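Local coordinates for protein [2Fe-2S] ferredoxin (Aquifex aeolicus, PDB 1M2D) that carries a [2Fe-2S] cluster and transfers electrons as a homodimeric ferredoxin with a thioredoxin-like fold, at residues V65-Y68 against W73-Q76. The protein carries 1 engineered substitution. Sequence-based numbering, arbitrary orientation.
Sequences VVVY and WYGQ
The beta hairpin of strands 65-68 and 72-74 is joined at Val-65 and Tyr-74, an antiparallel hydrogen-bonded pair. Tyr-74 N donates to Val-65 O at 2.8 Å, and Val-65 N returns a bond to Tyr-74 O at 3.1 Å. The next pair, Val-66 with Trp-73, is non-hydrogen-bonded and meets through its side chains, which lie side by side on the sheet face directed to the second subunit. With Trp-73 CG beside its own backbone N (chi1 -68°), the indole turns back over the valine, and Val-66 CG2 sits over one face of the six-membered ring in a CH-pi contact, 3.6 Å from the centroid. Val-66 CG1 lies against the same face, toward the pyrrole, 3.7 Å from Trp-73 NE1. In the plane of the indole, a water accepts from Trp-73 NE1 at 2.9 Å and also bonds Tyr-68 OH at 3.1 Å; that hydroxyl is further hydrogen-bonded to His-5 of the second subunit, whose Tyr-68 stacks on this one. On the other sheet face, Val-67 CG2 reaches Tyr-74 CE1 at 4.0 Å beneath helix 82-91, and the Tyr-74 hydroxyl bonds His-89. One face thus packs under a helix while the other enters the dimer interface, on the antiparallel hairpin characteristic of the thioredoxin-like fold.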
loop_
_atom_site.group_PDB
_atom_site.type_symbol
_atom_site.label_atom_id
_atom_site.label_comp_id
_atom_site.label_asym_id
_atom_site.label_seq_id
_atom_site.Cartn_x
_atom_site.Cartn_y
_atom_site.Cartn_z
ATOM N N VAL A 65 -8.884 4.829 -0.270
ATOM C CA VAL A 65 -8.063 4.703 0.923
ATOM C C VAL A 65 -8.308 3.316 1.493
ATOM O O VAL A 65 -9.471 2.963 1.684
ATOM C CB VAL A 65 -8.401 5.802 1.958
ATOM C CG1 VAL A 65 -7.595 5.570 3.214
ATOM C CG2 VAL A 65 -8.176 7.156 1.328
ATOM N N VAL A 66 -7.259 2.552 1.776
ATOM C CA VAL A 66 -7.417 1.191 2.294
ATOM C C VAL A 66 -6.708 1.086 3.628
ATOM O O VAL A 66 -5.570 1.532 3.762
ATOM C CB VAL A 66 -6.872 0.170 1.276
ATOM C CG1 VAL A 66 -7.139 -1.246 1.807
ATOM C CG2 VAL A 66 -7.478 0.430 -0.088
ATOM N N VAL A 67 -7.365 0.484 4.599
ATOM C CA VAL A 67 -6.831 0.307 5.921
ATOM C C VAL A 67 -6.605 -1.175 6.193
ATOM O O VAL A 67 -7.574 -1.960 6.160
ATOM C CB VAL A 67 -7.726 0.919 7.027
ATOM C CG1 VAL A 67 -7.093 0.780 8.385
ATOM C CG2 VAL A 67 -8.022 2.377 6.687
ATOM N N TYR A 68 -5.358 -1.527 6.454
ATOM C CA TYR A 68 -4.962 -2.875 6.831
ATOM C C TYR A 68 -4.476 -2.912 8.247
ATOM O O TYR A 68 -4.047 -1.876 8.776
ATOM C CB TYR A 68 -3.917 -3.427 5.827
ATOM C CG TYR A 68 -4.523 -3.857 4.503
ATOM C CD1 TYR A 68 -4.177 -3.246 3.324
ATOM C CD2 TYR A 68 -5.445 -4.888 4.441
ATOM C CE1 TYR A 68 -4.718 -3.636 2.110
ATOM C CE2 TYR A 68 -5.998 -5.282 3.249
ATOM C CZ TYR A 68 -5.631 -4.650 2.101
ATOM O OH TYR A 68 -6.256 -5.086 1.019
ATOM N N TRP A 73 -11.834 -0.875 2.638
ATOM C CA TRP A 73 -11.636 -0.008 1.475
ATOM C C TRP A 73 -12.644 1.107 1.554
ATOM O O TRP A 73 -13.849 0.862 1.614
ATOM C CB TRP A 73 -11.827 -0.774 0.157
ATOM C CG TRP A 73 -10.760 -1.818 -0.102
ATOM C CD1 TRP A 73 -10.407 -2.881 0.654
ATOM C CD2 TRP A 73 -9.907 -1.840 -1.267
ATOM N NE1 TRP A 73 -9.385 -3.572 0.057
ATOM C CE2 TRP A 73 -9.054 -2.949 -1.118
ATOM C CE3 TRP A 73 -9.777 -1.028 -2.380
ATOM C CZ2 TRP A 73 -8.091 -3.250 -2.071
ATOM C CZ3 TRP A 73 -8.821 -1.335 -3.352
ATOM C CH2 TRP A 73 -7.993 -2.453 -3.173
ATOM N N TYR A 74 -12.152 2.341 1.535
ATOM C CA TYR A 74 -12.944 3.548 1.450
ATOM C C TYR A 74 -12.877 4.114 0.051
ATOM O O TYR A 74 -11.828 4.079 -0.591
ATOM C CB TYR A 74 -12.390 4.571 2.436
ATOM C CG TYR A 74 -12.544 4.295 3.895
ATOM C CD1 TYR A 74 -11.450 4.174 4.749
ATOM C CD2 TYR A 74 -13.824 4.212 4.449
ATOM C CE1 TYR A 74 -11.610 3.942 6.098
ATOM C CE2 TYR A 74 -13.969 4.025 5.810
ATOM C CZ TYR A 74 -12.870 3.896 6.629
ATOM O OH TYR A 74 -13.010 3.717 7.948
ATOM N N GLY A 75 -13.992 4.725 -0.358
ATOM C CA GLY A 75 -14.051 5.507 -1.573
ATOM C C GLY A 75 -14.582 6.892 -1.340
ATOM O O GLY A 75 -15.146 7.199 -0.278
ATOM N N GLN A 76 -14.368 7.737 -2.325
ATOM C CA GLN A 76 -14.874 9.107 -2.330
ATOM C C GLN A 76 -14.382 9.927 -1.159
ATOM O O GLN A 76 -15.088 10.806 -0.671
ATOM C CB GLN A 76 -16.407 9.179 -2.413
ATOM C CG GLN A 76 -16.940 8.340 -3.536
ATOM C CD GLN A 76 -18.464 8.491 -3.477
ATOM O OE1 GLN A 76 -19.036 9.200 -4.233
ATOM N NE2 GLN A 76 -19.078 7.829 -2.487
HETATM O O HOH W 1 -9.145 -6.072 1.480
#